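Side-chain contacts in pantothenate kinase (Coxiella burnetii, PDB 3TQC), which catalyses the ATP-dependent phosphorylation of (R)-pantothenate to (R)-4'-phosphopantothenate, the first step of coenzyme A biosynthesis: residues Pro177-Ser180 and Asp185-Arg188; Asp131-Ser136 and Pro158-Val163; Phe68-Arg73 and Pro120-Val125; Ala166-Gln171 and Phe226-Leu231. All blocks are in the same frame, centred on the assembly; numbering follows the deposited sequence.

Contact 1 (Pro177-Ser180 and Asp185-Arg188); sequences PVYS and DIVR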
loop_
_atom_site.group_PDB
_atom_site.type_symbol
_atom_site.label_atom_id
_atom_site.label_comp_id
_atom_site.label_asym_id
_atom_site.label_seq_id
_atom_site.Cartn_x
_atom_site.Cartn_y
_atom_site.Cartn_z
ATOM N N PRO B 177 -17.137 8.159 -14.402
ATOM C CA PRO B 177 -18.024 9.307 -14.334
ATOM C C PRO B 177 -17.248 10.616 -14.442
ATOM O O PRO B 177 -16.057 10.650 -14.188
ATOM C CB PRO B 177 -18.723 9.141 -12.980
ATOM C CG PRO B 177 -17.816 8.349 -12.191
ATOM C CD PRO B 177 -17.111 7.424 -13.132
ATOM N N VAL B 178 -17.929 11.661 -14.886
ATOM C CA VAL B 178 -17.287 12.922 -15.252
ATOM C C VAL B 178 -17.803 14.054 -14.370
ATOM O O VAL B 178 -18.996 14.193 -14.176
ATOM C CB VAL B 178 -17.558 13.243 -16.732
ATOM C CG1 VAL B 178 -17.038 14.646 -17.107
ATOM C CG2 VAL B 178 -16.939 12.161 -17.634
ATOM N N TYR B 179 -16.883 14.841 -13.836
ATOM C CA TYR B 179 -17.187 16.020 -13.038
ATOM C C TYR B 179 -16.859 17.306 -13.820
ATOM O O TYR B 179 -15.764 17.444 -14.357
ATOM C CB TYR B 179 -16.359 15.980 -11.759
ATOM C CG TYR B 179 -16.639 17.108 -10.794
ATOM C CD1 TYR B 179 -17.735 17.063 -9.940
ATOM C CD2 TYR B 179 -15.797 18.212 -10.722
ATOM C CE1 TYR B 179 -17.999 18.108 -9.058
ATOM C CE2 TYR B 179 -16.041 19.240 -9.846
ATOM C CZ TYR B 179 -17.143 19.188 -9.020
ATOM O OH TYR B 179 -17.374 20.210 -8.137
ATOM N N SER B 180 -17.811 18.231 -13.882
ATOM C CA SER B 180 -17.579 19.560 -14.462
ATOM C C SER B 180 -17.310 20.590 -13.369
ATOM O O SER B 180 -18.196 20.881 -12.547
ATOM C CB SER B 180 -18.795 20.041 -15.231
ATOM O OG SER B 180 -18.682 21.435 -15.432
ATOM N N ASP B 185 -20.296 20.198 -10.445
ATOM C CA ASP B 185 -21.154 19.043 -10.288
ATOM C C ASP B 185 -20.781 17.894 -11.233
ATOM O O ASP B 185 -20.121 18.096 -12.253
ATOM C CB ASP B 185 -22.616 19.448 -10.514
ATOM C CG ASP B 185 -23.597 18.555 -9.776
ATOM O OD1 ASP B 185 -23.164 17.523 -9.209
ATOM O OD2 ASP B 185 -24.802 18.892 -9.767
ATOM N N ILE B 186 -21.201 16.684 -10.866
ATOM C CA ILE B 186 -21.150 15.534 -11.759
ATOM C C ILE B 186 -22.032 15.833 -12.965
ATOM O O ILE B 186 -23.112 16.430 -12.825
ATOM C CB ILE B 186 -21.710 14.250 -11.072
ATOM C CG1 ILE B 186 -20.819 13.810 -9.901
ATOM C CG2 ILE B 186 -21.891 13.127 -12.080
ATOM C CD1 ILE B 186 -19.361 13.621 -10.253
ATOM N N VAL B 187 -21.560 15.440 -14.145
ATOM C CA VAL B 187 -22.346 15.539 -15.367
ATOM C C VAL B 187 -23.029 14.185 -15.575
ATOM O O VAL B 187 -22.370 13.179 -15.879
ATOM C CB VAL B 187 -21.469 15.891 -16.612
ATOM C CG1 VAL B 187 -22.353 16.192 -17.821
ATOM C CG2 VAL B 187 -20.524 17.070 -16.326
ATOM N N ARG B 188 -24.344 14.170 -15.382
ATOM C CA ARG B 188 -25.176 12.967 -15.498
ATOM C C ARG B 188 -25.077 12.340 -16.890
ATOM O O ARG B 188 -25.080 13.046 -17.900
ATOM C CB ARG B 188 -26.636 13.349 -15.190
ATOM C CG ARG B 188 -27.705 12.259 -15.406
ATOM C CD ARG B 188 -28.161 11.606 -14.097
ATOM N NE ARG B 188 -29.471 10.955 -14.230
ATOM C CZ ARG B 188 -29.983 10.092 -13.346
ATOM N NH1 ARG B 188 -29.307 9.757 -12.250
ATOM N NH2 ARG B 188 -31.185 9.556 -13.559
HETATM O O HOH W 1 -20.736 11.268 -14.989
#
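Ser180 and Asp185 form a hydrogen-bonded antiparallel pair: the amide of Ser180 donates to Asp185 O at 2.8 Å, and the amide of Asp185 returns a bond to Ser180 O at 3.0 Å. Beyond the next pair, Val187 N donates to Val178 O at 2.9 Å in a nearly straight bond (173° at the hydrogen). A water bridges Val178 N and Val187 O. In between lies the non-hydrogen-bonded pair Tyr179 and Ile186, whose CA atoms come within 4.2 Å. With CG of Tyr179 anti to its amide nitrogen (chi1 -177°), the phenol ring extends along the backbone of Asp185, its CE1 lying 3.4 Å from Asp185 N. Ile186 CD1 meets the ring in its plane, at the edge, 3.8 Å from Tyr179 CD1. The other face of the hairpin carries Val187, whose CG2 packs against Ser180 CB at 3.6 Å. The polar ends of Tyr179 and Asp185 find partners outside the hairpin: Tyr179 OH bonds Lys149 NZ, and Asp185 OD1 takes the amide of Asn137 besides a weak bond from Ile186 N. The backbone thus closes this hairpin next to its turn, while the side chains tie it to Lys149 and to the start of helix 137-142.

Contact 2 (Asp131-Ser136 and Pro158-Val163); sequences DGFLYS and PSLLRV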
loop_
_atom_site.group_PDB
_atom_site.type_symbol
_atom_site.label_atom_id
_atom_site.label_comp_id
_atom_site.label_asym_id
_atom_site.label_seq_id
_atom_site.Cartn_x
_atom_site.Cartn_y
_atom_site.Cartn_z
ATOM N N ASP B 131 -12.395 13.285 -8.887
ATOM C CA ASP B 131 -13.516 14.237 -8.874
ATOM C C ASP B 131 -14.794 13.601 -9.389
ATOM O O ASP B 131 -15.894 13.879 -8.895
ATOM C CB ASP B 131 -13.238 15.453 -9.786
ATOM C CG ASP B 131 -11.969 16.213 -9.419
ATOM O OD1 ASP B 131 -11.524 16.113 -8.254
ATOM O OD2 ASP B 131 -11.420 16.916 -10.311
ATOM N N GLY B 132 -14.642 12.778 -10.419
ATOM C CA GLY B 132 -15.753 12.115 -11.024
ATOM C C GLY B 132 -16.531 11.218 -10.090
ATOM O O GLY B 132 -17.673 10.875 -10.387
ATOM N N PHE B 133 -15.930 10.841 -8.971
ATOM C CA PHE B 133 -16.586 9.986 -7.999
ATOM C C PHE B 133 -17.130 10.769 -6.805
ATOM O O PHE B 133 -17.549 10.181 -5.820
ATOM C CB PHE B 133 -15.628 8.880 -7.568
ATOM C CG PHE B 133 -15.179 8.016 -8.714
ATOM C CD1 PHE B 133 -15.870 6.848 -9.037
ATOM C CD2 PHE B 133 -14.091 8.395 -9.503
ATOM C CE1 PHE B 133 -15.461 6.047 -10.101
ATOM C CE2 PHE B 133 -13.685 7.602 -10.583
ATOM C CZ PHE B 133 -14.382 6.422 -10.875
ATOM N N LEU B 134 -17.147 12.098 -6.906
ATOM C CA LEU B 134 -17.871 12.917 -5.951
ATOM C C LEU B 134 -19.347 12.613 -6.084
ATOM O O LEU B 134 -19.819 12.316 -7.181
ATOM C CB LEU B 134 -17.646 14.406 -6.222
ATOM C CG LEU B 134 -16.268 14.942 -5.844
ATOM C CD1 LEU B 134 -16.054 16.342 -6.436
ATOM C CD2 LEU B 134 -16.106 14.947 -4.318
ATOM N N TYR B 135 -20.073 12.684 -4.968
ATOM C CA TYR B 135 -21.529 12.656 -5.006
ATOM C C TYR B 135 -22.009 13.939 -5.682
ATOM O O TYR B 135 -21.366 14.982 -5.576
ATOM C CB TYR B 135 -22.133 12.556 -3.594
ATOM C CG TYR B 135 -21.909 11.231 -2.867
ATOM C CD1 TYR B 135 -22.381 10.029 -3.391
ATOM C CD2 TYR B 135 -21.257 11.192 -1.633
ATOM C CE1 TYR B 135 -22.184 8.820 -2.722
ATOM C CE2 TYR B 135 -21.058 9.989 -0.955
ATOM C CZ TYR B 135 -21.527 8.809 -1.500
ATOM O OH TYR B 135 -21.338 7.627 -0.813
ATOM N N SER B 136 -23.136 13.864 -6.375
ATOM C CA SER B 136 -23.725 15.041 -6.990
ATOM C C SER B 136 -24.066 16.079 -5.933
ATOM O O SER B 136 -24.194 15.759 -4.746
ATOM C CB SER B 136 -25.009 14.660 -7.708
ATOM O OG SER B 136 -25.921 14.128 -6.773
ATOM N N PRO B 158 -17.469 3.325 -2.822
ATOM C CA PRO B 158 -17.675 2.017 -3.435
ATOM C C PRO B 158 -17.567 2.077 -4.964
ATOM O O PRO B 158 -17.077 1.143 -5.586
ATOM C CB PRO B 158 -19.099 1.627 -2.995
ATOM C CG PRO B 158 -19.383 2.464 -1.784
ATOM C CD PRO B 158 -18.568 3.708 -1.908
ATOM N N SER B 159 -18.009 3.181 -5.553
ATOM C CA SER B 159 -17.930 3.348 -6.996
ATOM C C SER B 159 -16.473 3.499 -7.480
ATOM O O SER B 159 -16.077 2.926 -8.507
ATOM C CB SER B 159 -18.776 4.535 -7.440
ATOM O OG SER B 159 -18.635 4.723 -8.820
ATOM N N LEU B 160 -15.673 4.260 -6.749
ATOM C CA LEU B 160 -14.287 4.401 -7.120
ATOM C C LEU B 160 -13.576 3.054 -6.997
ATOM O O LEU B 160 -12.821 2.688 -7.880
ATOM C CB LEU B 160 -13.594 5.459 -6.261
ATOM C CG LEU B 160 -12.082 5.666 -6.401
ATOM C CD1 LEU B 160 -11.678 5.896 -7.836
ATOM C CD2 LEU B 160 -11.681 6.854 -5.536
ATOM N N LEU B 161 -13.814 2.314 -5.913
ATOM C CA LEU B 161 -13.099 1.044 -5.718
ATOM C C LEU B 161 -13.551 0.012 -6.750
ATOM O O LEU B 161 -12.769 -0.814 -7.186
ATOM C CB LEU B 161 -13.303 0.515 -4.306
ATOM C CG LEU B 161 -12.712 1.413 -3.211
ATOM C CD1 LEU B 161 -13.096 0.891 -1.806
ATOM C CD2 LEU B 161 -11.206 1.514 -3.353
ATOM N N ARG B 162 -14.812 0.086 -7.165
ATOM C CA ARG B 162 -15.321 -0.808 -8.184
ATOM C C ARG B 162 -14.632 -0.562 -9.533
ATOM O O ARG B 162 -14.304 -1.510 -10.261
ATOM C CB ARG B 162 -16.837 -0.646 -8.300
ATOM C CG ARG B 162 -17.497 -1.407 -9.450
ATOM C CD ARG B 162 -18.985 -0.996 -9.599
ATOM N NE ARG B 162 -19.194 0.463 -9.646
ATOM C CZ ARG B 162 -18.919 1.253 -10.687
ATOM N NH1 ARG B 162 -18.401 0.759 -11.818
ATOM N NH2 ARG B 162 -19.159 2.557 -10.603
ATOM N N VAL B 163 -14.410 0.704 -9.860
ATOM C CA VAL B 163 -13.719 1.056 -11.093
ATOM C C VAL B 163 -12.253 0.635 -11.052
ATOM O O VAL B 163 -11.752 0.028 -11.996
ATOM C CB VAL B 163 -13.830 2.555 -11.389
ATOM C CG1 VAL B 163 -12.751 2.966 -12.353
ATOM C CG2 VAL B 163 -15.246 2.879 -11.943
#
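Phe133 drives its ring against the first turns of helix 157-168, and nearly all of the close packing is made by this one side chain. Leu160 covers one face: its CD1 sits 3.9 Å from the centroid of the Phe133 ring and 16° off the normal, a CH-pi contact, and the two side chains cross at about a right angle. Chi1 of 174° sends CG of Leu160 away from its own amide nitrogen and carries the CD1 branch over the ring. At the rim, Val163 CG2 approaches in the ring plane, 3.7 Å from Phe133 CE1. CD1 of the same ring also presses on the helix backbone, 3.5 Å from Leu160 N. Phe133, Leu160 and Val163 are buried, whereas the polar border is more open: Ser159, partly exposed, brings OG to the ring edge and accepts a weak bond from NH2 of the exposed Arg162. No hydrogen bond joins the two segments; the Phe133 backbone bonds instead to Asp156, whose OD1 accepts from Ser159 N. Pro177 also touches Phe133, so strand 174-180 adds to the surroundings of the ring. Within the P-loop kinase fold, this phenylalanine packs the loop that follows core strand 125-129 against helix 157-168.

Contact 3 (Phe68-Arg73 and Pro120-Val125); sequences FYVTAR and PDHPNV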
loop_
_atom_site.group_PDB
_atom_site.type_symbol
_atom_site.label_atom_id
_atom_site.label_comp_id
_atom_site.label_asym_id
_atom_site.label_seq_id
_atom_site.Cartn_x
_atom_site.Cartn_y
_atom_site.Cartn_z
ATOM N N PHE B 68 10.678 3.293 -16.148
ATOM C CA PHE B 68 11.418 2.146 -15.587
ATOM C C PHE B 68 10.486 1.253 -14.783
ATOM O O PHE B 68 10.537 0.024 -14.899
ATOM C CB PHE B 68 12.573 2.565 -14.681
ATOM C CG PHE B 68 13.800 3.015 -15.411
ATOM C CD1 PHE B 68 14.621 2.104 -16.019
ATOM C CD2 PHE B 68 14.139 4.361 -15.457
ATOM C CE1 PHE B 68 15.758 2.526 -16.697
ATOM C CE2 PHE B 68 15.261 4.781 -16.109
ATOM C CZ PHE B 68 16.074 3.867 -16.735
ATOM N N TYR B 69 9.645 1.872 -13.965
ATOM C CA TYR B 69 8.734 1.119 -13.103
ATOM C C TYR B 69 7.695 0.382 -13.914
ATOM O O TYR B 69 7.417 -0.773 -13.645
ATOM C CB TYR B 69 8.029 2.024 -12.080
ATOM C CG TYR B 69 8.893 2.378 -10.904
ATOM C CD1 TYR B 69 8.679 1.804 -9.663
ATOM C CD2 TYR B 69 9.935 3.295 -11.032
ATOM C CE1 TYR B 69 9.487 2.130 -8.571
ATOM C CE2 TYR B 69 10.740 3.630 -9.948
ATOM C CZ TYR B 69 10.519 3.031 -8.725
ATOM O OH TYR B 69 11.325 3.353 -7.649
ATOM N N VAL B 70 7.116 1.042 -14.907
ATOM C CA VAL B 70 6.085 0.402 -15.707
ATOM C C VAL B 70 6.666 -0.765 -16.499
ATOM O O VAL B 70 6.084 -1.845 -16.508
ATOM C CB VAL B 70 5.398 1.380 -16.645
ATOM C CG1 VAL B 70 4.392 0.674 -17.509
ATOM C CG2 VAL B 70 4.758 2.483 -15.844
ATOM N N THR B 71 7.803 -0.560 -17.161
ATOM C CA THR B 71 8.344 -1.621 -18.018
ATOM C C THR B 71 8.884 -2.775 -17.157
ATOM O O THR B 71 8.818 -3.919 -17.559
ATOM C CB THR B 71 9.415 -1.120 -19.028
ATOM O OG1 THR B 71 10.630 -0.864 -18.342
ATOM C CG2 THR B 71 8.966 0.140 -19.759
ATOM N N ALA B 72 9.379 -2.468 -15.959
ATOM C CA ALA B 72 9.760 -3.508 -14.992
ATOM C C ALA B 72 8.578 -4.402 -14.625
ATOM O O ALA B 72 8.716 -5.633 -14.567
ATOM C CB ALA B 72 10.369 -2.893 -13.718
ATOM N N ARG B 73 7.428 -3.777 -14.386
ATOM C CA ARG B 73 6.210 -4.506 -14.017
ATOM C C ARG B 73 5.751 -5.346 -15.206
ATOM O O ARG B 73 5.317 -6.485 -15.050
ATOM C CB ARG B 73 5.119 -3.517 -13.583
ATOM C CG ARG B 73 3.868 -4.075 -12.886
ATOM C CD ARG B 73 4.099 -5.181 -11.883
ATOM N NE ARG B 73 5.027 -4.882 -10.797
ATOM C CZ ARG B 73 4.768 -5.025 -9.497
ATOM N NH1 ARG B 73 3.582 -5.423 -9.068
ATOM N NH2 ARG B 73 5.707 -4.757 -8.603
ATOM N N PRO B 120 7.369 3.260 -26.403
ATOM C CA PRO B 120 6.602 2.253 -27.120
ATOM C C PRO B 120 6.173 1.045 -26.285
ATOM O O PRO B 120 5.328 0.286 -26.739
ATOM C CB PRO B 120 7.548 1.840 -28.271
ATOM C CG PRO B 120 8.895 2.141 -27.783
ATOM C CD PRO B 120 8.747 3.374 -26.932
ATOM N N ASP B 121 6.733 0.850 -25.093
ATOM C CA ASP B 121 6.225 -0.198 -24.197
ATOM C C ASP B 121 4.922 0.193 -23.526
ATOM O O ASP B 121 4.252 -0.663 -22.972
ATOM C CB ASP B 121 7.241 -0.582 -23.110
ATOM C CG ASP B 121 8.366 -1.464 -23.644
ATOM O OD1 ASP B 121 8.257 -1.950 -24.790
ATOM O OD2 ASP B 121 9.363 -1.666 -22.916
ATOM N N HIS B 122 4.572 1.472 -23.547
ATOM C CA HIS B 122 3.354 1.904 -22.895
ATOM C C HIS B 122 2.766 3.177 -23.478
ATOM O O HIS B 122 2.597 4.165 -22.788
ATOM C CB HIS B 122 3.569 2.001 -21.388
ATOM C CG HIS B 122 4.777 2.773 -20.982
ATOM N ND1 HIS B 122 4.850 4.148 -21.075
ATOM C CD2 HIS B 122 5.947 2.367 -20.438
ATOM C CE1 HIS B 122 6.024 4.550 -20.623
ATOM N NE2 HIS B 122 6.709 3.491 -20.232
ATOM N N PRO B 123 2.410 3.140 -24.771
ATOM C CA PRO B 123 1.897 4.329 -25.443
ATOM C C PRO B 123 0.483 4.699 -25.023
ATOM O O PRO B 123 0.061 5.828 -25.271
ATOM C CB PRO B 123 1.896 3.907 -26.913
ATOM C CG PRO B 123 1.582 2.467 -26.864
ATOM C CD PRO B 123 2.285 1.948 -25.631
ATOM N N ASN B 124 -0.246 3.760 -24.417
ATOM C CA ASN B 124 -1.645 3.996 -24.067
ATOM C C ASN B 124 -1.763 4.421 -22.624
ATOM O O ASN B 124 -1.599 3.615 -21.710
ATOM C CB ASN B 124 -2.490 2.763 -24.355
ATOM C CG ASN B 124 -2.573 2.469 -25.832
ATOM O OD1 ASN B 124 -2.627 3.390 -26.643
ATOM N ND2 ASN B 124 -2.573 1.187 -26.195
ATOM N N VAL B 125 -2.009 5.710 -22.425
ATOM C CA VAL B 125 -1.999 6.267 -21.086
ATOM C C VAL B 125 -3.277 7.024 -20.831
ATOM O O VAL B 125 -3.649 7.877 -21.625
ATOM C CB VAL B 125 -0.780 7.175 -20.881
ATOM C CG1 VAL B 125 -0.646 7.576 -19.399
ATOM C CG2 VAL B 125 0.473 6.446 -21.357
#
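Similar first torsions bring His122 and Thr71 together. Chi1 of 50° tucks the imidazole of His122 between its own amide nitrogen and carbonyl carbon, which turns CD2 toward helix 52-84. In Thr71 the hydroxyl occupies the corresponding position (chi1 74°), and CG2, opposite the carbonyl carbon, becomes the branch that faces the loop. This methyl comes to the edge of the imidazole, near its plane, 3.8 Å from His122 CD2. It also lies 3.7 Å from Asp121 OD2, the carboxylate arriving at about a right angle to the threonine side chain. From the preceding residue, Val70 CG1 reaches His122 CD2 obliquely at 3.7 Å. All of this is van der Waals contact, without a hydrogen bond between the two segments. The rotation of the imidazole is set mainly by NE2, bonded to Ser67 OG on the same helix, with a weak bond between ND1 and Leu116 O. Ile199 touches both Val70 and His122 on the buried side, whereas Asp121 is exposed. The contact is helix-to-loop packing at the border of the P-loop kinase core, where the connection from helix 105-116 to strand 125-129 rests on the long helix 52-84, which also packs on the second subunit through Phe68, Tyr69 and Ala72.

Contact 4 (Ala166-Gln171 and Phe226-Leu231); sequences AIKSGQ and FFDFSL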
loop_
_atom_site.group_PDB
_atom_site.type_symbol
_atom_site.label_atom_id
_atom_site.label_comp_id
_atom_site.label_asym_id
_atom_site.label_seq_id
_atom_site.Cartn_x
_atom_site.Cartn_y
_atom_site.Cartn_z
ATOM N N ALA B 166 -12.135 -3.079 -11.210
ATOM C CA ALA B 166 -12.419 -3.546 -12.555
ATOM C C ALA B 166 -11.189 -3.387 -13.455
ATOM O O ALA B 166 -10.863 -4.272 -14.246
ATOM C CB ALA B 166 -13.595 -2.811 -13.120
ATOM N N ILE B 167 -10.491 -2.268 -13.321
ATOM C CA ILE B 167 -9.320 -2.031 -14.158
ATOM C C ILE B 167 -8.244 -3.063 -13.831
ATOM O O ILE B 167 -7.653 -3.648 -14.722
ATOM C CB ILE B 167 -8.815 -0.592 -14.031
ATOM C CG1 ILE B 167 -9.846 0.360 -14.656
ATOM C CG2 ILE B 167 -7.473 -0.413 -14.741
ATOM C CD1 ILE B 167 -9.567 1.814 -14.410
ATOM N N LYS B 168 -8.051 -3.321 -12.547
ATOM C CA LYS B 168 -7.013 -4.216 -12.079
ATOM C C LYS B 168 -7.433 -5.658 -12.185
ATOM O O LYS B 168 -6.651 -6.555 -11.861
ATOM C CB LYS B 168 -6.625 -3.874 -10.638
ATOM C CG LYS B 168 -5.635 -2.701 -10.545
ATOM C CD LYS B 168 -4.311 -3.029 -11.230
ATOM C CE LYS B 168 -3.177 -2.171 -10.712
ATOM N NZ LYS B 168 -1.900 -2.511 -11.367
ATOM N N SER B 169 -8.664 -5.879 -12.641
ATOM C CA SER B 169 -9.144 -7.200 -12.976
ATOM C C SER B 169 -9.020 -7.487 -14.479
ATOM O O SER B 169 -9.264 -8.590 -14.908
ATOM C CB SER B 169 -10.583 -7.349 -12.541
ATOM O OG SER B 169 -10.701 -7.145 -11.165
ATOM N N GLY B 170 -8.634 -6.495 -15.273
ATOM C CA GLY B 170 -8.463 -6.689 -16.712
ATOM C C GLY B 170 -9.706 -6.387 -17.522
ATOM O O GLY B 170 -9.720 -6.626 -18.738
ATOM N N GLN B 171 -10.733 -5.847 -16.859
ATOM C CA GLN B 171 -12.016 -5.552 -17.491
ATOM C C GLN B 171 -11.889 -4.511 -18.601
ATOM O O GLN B 171 -11.187 -3.526 -18.468
ATOM C CB GLN B 171 -13.014 -5.050 -16.448
ATOM C CG GLN B 171 -14.437 -4.772 -16.961
ATOM C CD GLN B 171 -15.426 -4.509 -15.806
ATOM O OE1 GLN B 171 -15.265 -5.041 -14.695
ATOM N NE2 GLN B 171 -16.435 -3.674 -16.061
ATOM N N PHE B 226 -5.032 -0.558 -5.286
ATOM C CA PHE B 226 -5.230 -0.701 -6.721
ATOM C C PHE B 226 -4.261 0.088 -7.563
ATOM O O PHE B 226 -4.364 0.099 -8.805
ATOM C CB PHE B 226 -6.648 -0.331 -7.087
ATOM C CG PHE B 226 -7.637 -1.259 -6.530
ATOM C CD1 PHE B 226 -8.395 -0.907 -5.439
ATOM C CD2 PHE B 226 -7.773 -2.524 -7.064
ATOM C CE1 PHE B 226 -9.307 -1.790 -4.907
ATOM C CE2 PHE B 226 -8.663 -3.412 -6.540
ATOM C CZ PHE B 226 -9.444 -3.044 -5.456
ATOM N N PHE B 227 -3.290 0.720 -6.933
ATOM C CA PHE B 227 -2.248 1.358 -7.711
ATOM C C PHE B 227 -0.866 0.882 -7.331
ATOM O O PHE B 227 -0.661 0.260 -6.291
ATOM C CB PHE B 227 -2.397 2.902 -7.745
ATOM C CG PHE B 227 -2.232 3.609 -6.429
ATOM C CD1 PHE B 227 -1.078 3.475 -5.667
ATOM C CD2 PHE B 227 -3.198 4.498 -5.999
ATOM C CE1 PHE B 227 -0.904 4.203 -4.464
ATOM C CE2 PHE B 227 -3.050 5.212 -4.797
ATOM C CZ PHE B 227 -1.898 5.066 -4.035
ATOM N N ASP B 228 0.079 1.177 -8.211
ATOM C CA ASP B 228 1.422 0.640 -8.127
ATOM C C ASP B 228 2.457 1.644 -7.623
ATOM O O ASP B 228 3.491 1.274 -7.074
ATOM C CB ASP B 228 1.798 0.165 -9.526
ATOM C CG ASP B 228 0.860 -0.897 -10.022
ATOM O OD1 ASP B 228 1.096 -2.059 -9.637
ATOM O OD2 ASP B 228 -0.109 -0.581 -10.755
ATOM N N PHE B 229 2.167 2.918 -7.818
ATOM C CA PHE B 229 3.110 3.981 -7.557
ATOM C C PHE B 229 2.300 5.231 -7.307
ATOM O O PHE B 229 1.270 5.431 -7.941
ATOM C CB PHE B 229 3.972 4.167 -8.789
ATOM C CG PHE B 229 5.167 5.035 -8.577
ATOM C CD1 PHE B 229 6.417 4.477 -8.394
ATOM C CD2 PHE B 229 5.052 6.414 -8.607
ATOM C CE1 PHE B 229 7.542 5.296 -8.207
ATOM C CE2 PHE B 229 6.154 7.229 -8.420
ATOM C CZ PHE B 229 7.395 6.676 -8.221
ATOM N N SER B 230 2.750 6.082 -6.405
ATOM C CA SER B 230 2.048 7.338 -6.174
ATOM C C SER B 230 3.002 8.492 -6.046
ATOM O O SER B 230 4.091 8.348 -5.488
ATOM C CB SER B 230 1.196 7.252 -4.917
ATOM O OG SER B 230 2.000 6.863 -3.836
ATOM N N LEU B 231 2.571 9.630 -6.585
ATOM C CA LEU B 231 3.255 10.906 -6.462
ATOM C C LEU B 231 2.404 11.752 -5.556
ATOM O O LEU B 231 1.184 11.733 -5.666
ATOM C CB LEU B 231 3.325 11.638 -7.800
ATOM C CG LEU B 231 4.241 11.198 -8.938
ATOM C CD1 LEU B 231 3.723 9.939 -9.615
ATOM C CD2 LEU B 231 4.337 12.336 -9.943
#
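Lys168 and Asp228 make the one salt bridge of the contact: the ammonium NZ lies 2.7 Å from Asp228 OD2, which accepts through its syn lone pair, on the side of OD1. The two side chains approach from opposite directions. Chi1 of Asp228 (-60°) sets its carboxylate opposite the carbonyl carbon, and the lysine chain bends at chi2 (-63°) before running out nearly straight to its nitrogen. Each charged group has a further polar partner, since NZ also donates to Pro92 O and OD2 accepts from Ile94 N. With two donors at OD2, the carboxylate would be expected to stay ionised.

Those partners lead into core strand 93-99, which runs parallel to strand 229-234 in the central sheet of the P-loop kinase fold. The bridge therefore links the C-terminal end of helix 157-168 to the entry of two neighbouring core strands. The helix finishes in a Schellman motif: Gly170, at positive phi (91°), follows the last turn, and Gln171 N bonds back to Ala166 O at 3.1 Å.

The apolar part of the contact belongs to the aliphatic stem of Lys168, which slides past Phe226 in the opposite direction. Its CB meets the edge of the aromatic ring near the ring plane, 4.0 Å from Phe226 CD2. Further along, Lys168 CE lies 3.2 Å from Phe226 O; polarised by the adjacent charge, this methylene probably suits the carbonyl oxygen. Leu161, Leu164 and Asn165 also touch the Phe226 side chain, while Arg319 of the second subunit packs on Lys168.

In the fold
Contacts 1 and 2 form one continuous patch, their centres 11 Å apart: Gly132 O lies 3.1 Å from Pro177 CG and 3.2 Å from Ile186 CD1. This patch is the one nearer the nucleotide, the Tyr179 side chain being about 10 Å from the bound ADP and that of Leu160 about 12 Å from the side chain of Lys105, which lines the ADP pocket. Helix 157-168 serves both contact 2 and contact 4, where Leu161 CD2 meets Phe226 CE1 at 4.1 Å. Contact 4 in turn touches contact 3 through Tyr69 and Phe229, whose rings meet edge-to-face. Contacts 3 and 4 lie away from the nucleotide site, and both reach the second subunit.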